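PDB 1Y23: histidine triad protein from Bacillus subtilis, which probably binds nucleotides and hydrolyses nucleoside phosphoramidates or related phosphate compounds as a member of the histidine triad (HIT) family. Local coordinates for residues Y54-D58 / E59-Q63; R73-R76 / D77-P81. All coordinates share one frame; numbering follows the deposited sequence.

Contact 1 (Y54-D58 / E59-Q63)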
ATOM      1  N   TYR B  54      -5.563   1.022  10.719  1.00 19.37           N
ATOM      2  CA  TYR B  54      -5.813   0.305  11.975  1.00 20.13           C
ATOM      3  C   TYR B  54      -7.284  -0.016  12.249  1.00 20.38           C
ATOM      4  O   TYR B  54      -7.601  -1.041  12.864  1.00 19.94           O
ATOM      5  CB  TYR B  54      -5.281   1.108  13.170  1.00 18.00           C
ATOM      6  CG  TYR B  54      -3.819   1.454  13.090  1.00 21.88           C
ATOM      7  CD1 TYR B  54      -3.400   2.787  13.048  1.00 23.36           C
ATOM      8  CD2 TYR B  54      -2.849   0.454  13.048  1.00 19.53           C
ATOM      9  CE1 TYR B  54      -2.047   3.113  12.964  1.00 24.05           C
ATOM     10  CE2 TYR B  54      -1.495   0.772  12.964  1.00 22.30           C
ATOM     11  CZ  TYR B  54      -1.102   2.103  12.920  1.00 22.76           C
ATOM     12  OH  TYR B  54       0.229   2.427  12.811  1.00 25.63           O
ATOM     13  N   GLU B  55      -8.168   0.870  11.802  1.00 21.17           N
ATOM     14  CA  GLU B  55      -9.613   0.725  12.010  1.00 25.27           C
ATOM     15  C   GLU B  55     -10.302  -0.254  11.058  1.00 25.24           C
ATOM     16  O   GLU B  55     -11.518  -0.442  11.127  1.00 26.68           O
ATOM     17  CB  GLU B  55     -10.307   2.088  11.904  1.00 25.91           C
ATOM     18  CG  GLU B  55      -9.749   3.156  12.834  1.00 30.46           C
ATOM     19  CD  GLU B  55     -10.596   4.420  12.852  1.00 35.19           C
ATOM     20  OE1 GLU B  55     -10.957   4.914  11.759  1.00 37.20           O
ATOM     21  OE2 GLU B  55     -10.892   4.930  13.958  1.00 36.94           O
ATOM     22  N   PHE B  56      -9.525  -0.874  10.175  1.00 24.18           N
ATOM     23  CA  PHE B  56     -10.071  -1.837   9.237  1.00 21.69           C
ATOM     24  C   PHE B  56     -10.483  -3.117   9.950  1.00 22.67           C
ATOM     25  O   PHE B  56      -9.747  -3.609  10.807  1.00 21.83           O
ATOM     26  CB  PHE B  56      -9.031  -2.207   8.166  1.00 23.27           C
ATOM     27  CG  PHE B  56      -9.281  -1.586   6.821  1.00 21.35           C
ATOM     28  CD1 PHE B  56      -8.421  -0.614   6.314  1.00 20.42           C
ATOM     29  CD2 PHE B  56     -10.396  -1.951   6.076  1.00 20.51           C
ATOM     30  CE1 PHE B  56      -8.675  -0.008   5.080  1.00 21.87           C
ATOM     31  CE2 PHE B  56     -10.664  -1.357   4.843  1.00 20.14           C
ATOM     32  CZ  PHE B  56      -9.799  -0.381   4.344  1.00 21.77           C
ATOM     33  N   THR B  57     -11.673  -3.627   9.622  1.00 21.88           N
ATOM     34  CA  THR B  57     -12.152  -4.906  10.157  1.00 20.20           C
ATOM     35  C   THR B  57     -12.042  -5.821   8.935  1.00 19.00           C
ATOM     36  O   THR B  57     -11.868  -5.336   7.815  1.00 15.38           O
ATOM     37  CB  THR B  57     -13.670  -4.900  10.586  1.00 21.53           C
ATOM     38  OG1 THR B  57     -14.495  -4.557   9.461  1.00 21.10           O
ATOM     39  CG2 THR B  57     -13.927  -3.928  11.741  1.00 20.00           C
ATOM     40  N   ASP B  58     -12.145  -7.127   9.146  1.00 19.05           N
ATOM     41  CA  ASP B  58     -12.077  -8.068   8.036  1.00 20.61           C
ATOM     42  C   ASP B  58     -13.216  -7.830   7.048  1.00 20.52           C
ATOM     43  O   ASP B  58     -13.004  -7.822   5.834  1.00 19.12           O
ATOM     44  CB  ASP B  58     -12.119  -9.516   8.543  1.00 21.48           C
ATOM     45  CG  ASP B  58     -10.836  -9.922   9.266  1.00 22.13           C
ATOM     46  OD1 ASP B  58      -9.830  -9.194   9.157  1.00 21.63           O
ATOM     47  OD2 ASP B  58     -10.830 -10.981   9.935  1.00 22.63           O
ATOM     48  N   GLU B  59     -14.416  -7.614   7.569  1.00 20.92           N
ATOM     49  CA  GLU B  59     -15.563  -7.379   6.716  1.00 24.32           C
ATOM     50  C   GLU B  59     -15.350  -6.119   5.869  1.00 24.00           C
ATOM     51  O   GLU B  59     -15.664  -6.110   4.684  1.00 25.18           O
ATOM     52  CB  GLU B  59     -16.846  -7.265   7.557  1.00 26.52           C
ATOM     53  CG  GLU B  59     -18.152  -7.254   6.743  1.00 32.64           C
ATOM     54  CD  GLU B  59     -18.258  -8.410   5.735  1.00 36.21           C
ATOM     55  OE1 GLU B  59     -17.954  -9.572   6.105  1.00 36.59           O
ATOM     56  OE2 GLU B  59     -18.659  -8.145   4.571  1.00 37.50           O
ATOM     57  N   LEU B  60     -14.802  -5.064   6.452  1.00 24.29           N
ATOM     58  CA  LEU B  60     -14.578  -3.846   5.683  1.00 24.99           C
ATOM     59  C   LEU B  60     -13.404  -4.005   4.712  1.00 23.49           C
ATOM     60  O   LEU B  60     -13.421  -3.462   3.613  1.00 23.86           O
ATOM     61  CB  LEU B  60     -14.335  -2.670   6.626  1.00 28.69           C
ATOM     62  CG  LEU B  60     -13.992  -1.332   5.954  1.00 33.75           C
ATOM     63  CD1 LEU B  60     -15.078  -0.921   4.932  1.00 34.65           C
ATOM     64  CD2 LEU B  60     -13.852  -0.268   7.040  1.00 33.67           C
ATOM     65  N   ALA B  61     -12.386  -4.753   5.122  1.00 22.80           N
ATOM     66  CA  ALA B  61     -11.223  -4.994   4.272  1.00 22.59           C
ATOM     67  C   ALA B  61     -11.655  -5.741   3.011  1.00 22.25           C
ATOM     68  O   ALA B  61     -11.079  -5.571   1.934  1.00 20.64           O
ATOM     69  CB  ALA B  61     -10.176  -5.825   5.027  1.00 20.37           C
ATOM     70  N   LYS B  62     -12.651  -6.600   3.165  1.00 21.88           N
ATOM     71  CA  LYS B  62     -13.166  -7.382   2.051  1.00 24.66           C
ATOM     72  C   LYS B  62     -13.915  -6.509   1.029  1.00 23.68           C
ATOM     73  O   LYS B  62     -13.814  -6.736  -0.174  1.00 22.84           O
ATOM     74  CB  LYS B  62     -14.090  -8.485   2.585  1.00 27.99           C
ATOM     75  CG  LYS B  62     -14.812  -9.300   1.514  1.00 33.15           C
ATOM     76  CD  LYS B  62     -15.879 -10.205   2.140  1.00 36.04           C
ATOM     77  CE  LYS B  62     -16.666 -10.962   1.084  1.00 39.21           C
ATOM     78  NZ  LYS B  62     -17.730 -11.829   1.669  1.00 40.41           N
ATOM     79  N   GLN B  63     -14.657  -5.518   1.512  1.00 21.37           N
ATOM     80  CA  GLN B  63     -15.415  -4.631   0.630  1.00 23.60           C
ATOM     81  C   GLN B  63     -14.532  -3.532   0.030  1.00 25.19           C
ATOM     82  O   GLN B  63     -15.026  -2.676  -0.702  1.00 27.06           O
ATOM     83  CB  GLN B  63     -16.558  -3.952   1.399  1.00 22.45           C
ATOM     84  CG  GLN B  63     -17.326  -4.864   2.353  1.00 22.19           C
ATOM     85  CD  GLN B  63     -18.210  -4.077   3.305  1.00 23.93           C
ATOM     86  OE1 GLN B  63     -17.804  -3.035   3.818  1.00 25.64           O
ATOM     87  NE2 GLN B  63     -19.409  -4.578   3.558  1.00 20.31           N
TER
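T57 is the N-cap of helix 58-62 and D58 its first residue; the CA atoms of T57 and L60 are 5.2 Å apart. Two main-chain bonds start the helical ladder, A61 N to T57 O (2.8 Å) and K62 N to D58 O (3.0 Å). The cap itself is a side-chain bond: L60 N donates to T57 OG1 over 3.1 Å, with an N-H...O angle of 158°. A chi1 of 59° sets OG1 between the backbone N and carbonyl carbon of T57, which puts the hydroxyl oxygen within bonding distance of L60 N. Ahead of the cap, the ring of F56 crosses the L60 side chain at about a right angle, F56 CE2 lying 3.5 Å from L60 CG, while F56 CD2 approaches A61 CB at 4.0 Å. The same ring meets Y101 and, from the second subunit, F65 edge-to-face, and the D58 carboxylate forms a salt bridge with K70 of that subunit. Chemically, the cap supplies a side-chain acceptor to L60 N in the first turn, where the residue four places back lies before the helix, and the apolar F56-L60 contact beside it joins the incoming loop to the helix.

Contact 2 (R73-R76 / D77-P81)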
ATOM      1  N   ARG B  73      -4.868  -2.222 -12.726  1.00 30.75           N
ATOM      2  CA  ARG B  73      -4.771  -2.750 -14.086  1.00 31.63           C
ATOM      3  C   ARG B  73      -5.354  -1.774 -15.103  1.00 32.26           C
ATOM      4  O   ARG B  73      -4.835  -1.633 -16.206  1.00 32.40           O
ATOM      5  CB  ARG B  73      -5.503  -4.085 -14.211  1.00 30.27           C
ATOM      6  CG  ARG B  73      -4.753  -5.280 -13.671  1.00 31.63           C
ATOM      7  CD  ARG B  73      -5.483  -6.560 -14.056  1.00 31.43           C
ATOM      8  NE  ARG B  73      -6.844  -6.570 -13.530  1.00 32.95           N
ATOM      9  CZ  ARG B  73      -7.194  -7.089 -12.357  1.00 31.77           C
ATOM     10  NH1 ARG B  73      -6.272  -7.653 -11.584  1.00 29.00           N
ATOM     11  NH2 ARG B  73      -8.464  -7.036 -11.959  1.00 30.09           N
ATOM     12  N   ALA B  74      -6.442  -1.111 -14.726  1.00 32.57           N
ATOM     13  CA  ALA B  74      -7.093  -0.152 -15.604  1.00 33.52           C
ATOM     14  C   ALA B  74      -6.129   0.978 -15.944  1.00 34.61           C
ATOM     15  O   ALA B  74      -5.992   1.364 -17.106  1.00 34.13           O
ATOM     16  CB  ALA B  74      -8.338   0.406 -14.936  1.00 31.02           C
ATOM     17  N   ILE B  75      -5.454   1.502 -14.927  1.00 36.13           N
ATOM     18  CA  ILE B  75      -4.505   2.590 -15.130  1.00 36.77           C
ATOM     19  C   ILE B  75      -3.316   2.119 -15.944  1.00 36.49           C
ATOM     20  O   ILE B  75      -2.817   2.852 -16.797  1.00 37.66           O
ATOM     21  CB  ILE B  75      -3.992   3.155 -13.787  1.00 37.31           C
ATOM     22  CG1 ILE B  75      -5.136   3.820 -13.029  1.00 35.75           C
ATOM     23  CG2 ILE B  75      -2.880   4.164 -14.032  1.00 37.56           C
ATOM     24  CD1 ILE B  75      -4.743   4.301 -11.648  1.00 35.88           C
ATOM     25  N   ARG B  76      -2.867   0.893 -15.688  1.00 35.91           N
ATOM     26  CA  ARG B  76      -1.721   0.337 -16.407  1.00 36.90           C
ATOM     27  C   ARG B  76      -2.026   0.147 -17.885  1.00 37.59           C
ATOM     28  O   ARG B  76      -1.165   0.369 -18.738  1.00 37.75           O
ATOM     29  CB  ARG B  76      -1.295  -1.011 -15.811  1.00 37.36           C
ATOM     30  CG  ARG B  76      -0.088  -1.632 -16.521  1.00 38.33           C
ATOM     31  CD  ARG B  76      -0.064  -3.153 -16.384  1.00 38.40           C
ATOM     32  NE  ARG B  76      -1.307  -3.758 -16.862  1.00 37.80           N
ATOM     33  CZ  ARG B  76      -1.542  -5.069 -16.912  1.00 38.69           C
ATOM     34  NH1 ARG B  76      -0.612  -5.932 -16.516  1.00 37.93           N
ATOM     35  NH2 ARG B  76      -2.718  -5.515 -17.343  1.00 38.06           N
ATOM     36  N   ASP B  77      -3.247  -0.284 -18.189  1.00 37.82           N
ATOM     37  CA  ASP B  77      -3.630  -0.500 -19.581  1.00 38.95           C
ATOM     38  C   ASP B  77      -3.868   0.815 -20.322  1.00 38.85           C
ATOM     39  O   ASP B  77      -3.578   0.922 -21.512  1.00 38.04           O
ATOM     40  CB  ASP B  77      -4.903  -1.349 -19.681  1.00 38.29           C
ATOM     41  CG  ASP B  77      -4.727  -2.747 -19.123  1.00 38.69           C
ATOM     42  OD1 ASP B  77      -3.580  -3.239 -19.055  1.00 38.14           O
ATOM     43  OD2 ASP B  77      -5.752  -3.364 -18.772  1.00 38.52           O
ATOM     44  N   GLU B  78      -4.396   1.811 -19.617  1.00 39.17           N
ATOM     45  CA  GLU B  78      -4.687   3.096 -20.236  1.00 40.30           C
ATOM     46  C   GLU B  78      -3.454   3.919 -20.588  1.00 40.49           C
ATOM     47  O   GLU B  78      -3.391   4.511 -21.666  1.00 41.92           O
ATOM     48  CB  GLU B  78      -5.606   3.924 -19.330  1.00 41.80           C
ATOM     49  CG  GLU B  78      -5.959   5.309 -19.878  1.00 44.02           C
ATOM     50  CD  GLU B  78      -6.581   5.261 -21.267  1.00 45.18           C
ATOM     51  OE1 GLU B  78      -7.627   4.598 -21.438  1.00 45.59           O
ATOM     52  OE2 GLU B  78      -6.022   5.893 -22.190  1.00 47.83           O
ATOM     53  N   PHE B  79      -2.473   3.946 -19.692  1.00 39.23           N
ATOM     54  CA  PHE B  79      -1.266   4.733 -19.910  1.00 37.23           C
ATOM     55  C   PHE B  79       0.010   3.916 -20.025  1.00 37.71           C
ATOM     56  O   PHE B  79       1.094   4.476 -20.172  1.00 37.50           O
ATOM     57  CB  PHE B  79      -1.103   5.737 -18.781  1.00 36.84           C
ATOM     58  CG  PHE B  79      -2.329   6.543 -18.519  1.00 37.36           C
ATOM     59  CD1 PHE B  79      -2.961   6.481 -17.285  1.00 37.47           C
ATOM     60  CD2 PHE B  79      -2.844   7.385 -19.500  1.00 38.00           C
ATOM     61  CE1 PHE B  79      -4.089   7.251 -17.022  1.00 37.70           C
ATOM     62  CE2 PHE B  79      -3.970   8.159 -19.253  1.00 38.78           C
ATOM     63  CZ  PHE B  79      -4.594   8.095 -18.010  1.00 39.75           C
ATOM     64  N   GLU B  80      -0.116   2.601 -19.934  1.00 37.31           N
ATOM     65  CA  GLU B  80       1.033   1.718 -20.058  1.00 38.27           C
ATOM     66  C   GLU B  80       2.331   2.234 -19.430  1.00 38.12           C
ATOM     67  O   GLU B  80       3.354   2.363 -20.112  1.00 36.89           O
ATOM     68  CB  GLU B  80       1.275   1.409 -21.533  1.00 40.29           C
ATOM     69  CG  GLU B  80       0.125   0.674 -22.186  1.00 42.46           C
ATOM     70  CD  GLU B  80       0.368   0.411 -23.652  1.00 45.82           C
ATOM     71  OE1 GLU B  80       1.396  -0.229 -23.975  1.00 47.09           O
ATOM     72  OE2 GLU B  80      -0.470   0.837 -24.478  1.00 46.55           O
ATOM     73  N   PRO B  81       2.309   2.541 -18.120  1.00 37.43           N
ATOM     74  CA  PRO B  81       3.502   3.036 -17.427  1.00 36.84           C
ATOM     75  C   PRO B  81       4.582   1.952 -17.352  1.00 36.42           C
ATOM     76  O   PRO B  81       4.323   0.789 -17.655  1.00 36.50           O
ATOM     77  CB  PRO B  81       2.961   3.401 -16.050  1.00 37.14           C
ATOM     78  CG  PRO B  81       1.909   2.361 -15.840  1.00 36.72           C
ATOM     79  CD  PRO B  81       1.189   2.387 -17.176  1.00 36.89           C
TER
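The last turns of helix 67-79 illustrate how an alpha-helix is ended within the HIT fold: regular i to i+4 bonding persists up to F79, and E80, with positive phi, then breaks the helical path before P81. D77 N, E78 N and F79 N donate to the carbonyls of R73, A74 and I75, the bond from F79 N to I75 O measuring 3.1 Å. Neighbouring R76 and D77 form a salt bridge in which a single carboxylate oxygen takes both contacts: NH2 of R76 lies 3.0 Å from D77 OD1, on its syn side, and R76 NE adds a weak bond to the same atom at 3.2 Å. The two flat groups are inclined by 33°. With CG anti to the backbone N (chi1 -179°), the R76 chain runs outward and bends at chi3 (55°), which brings the guanidinium back beside the D77 carboxylate. The guanidinium also makes a cation-pi contact with Y54 of the second subunit. An alanine here would remove the guanidinium and is likely to leave the D77 carboxylate without this positive mate and the Y54 ring of the other subunit without its cation. E78 instead pairs with R141 of the second subunit. On the inward side I75 packs on I105 and P107 of strand 103-108, and its CG2 lies in the plane of the F79 ring at the edge, 4.0 Å from F79 CD1.

Following the chain, contact 1 comes first, joining the loop after strand 42-46 to helix 58-62; contact 2 comes later, at the end of helix 67-79 and just before strand 83-90. They lie in series, neither nesting nor crossing. Contact 1 lies at the start of its helix and contact 2 at the end of the next; each joins consecutive residues and closes no long loop. The centres of contacts 1 and 2 are about 27 Å apart, and the nearest atoms of contacts 1 and 2 about 13 Å, so they do not touch within the chain. The dimer brings their residues together: NH1 of R73 in one subunit reaches the backbone oxygen of Y54 in the other. Thus the loop leading into one helix and the end of the next both contribute to the subunit interface.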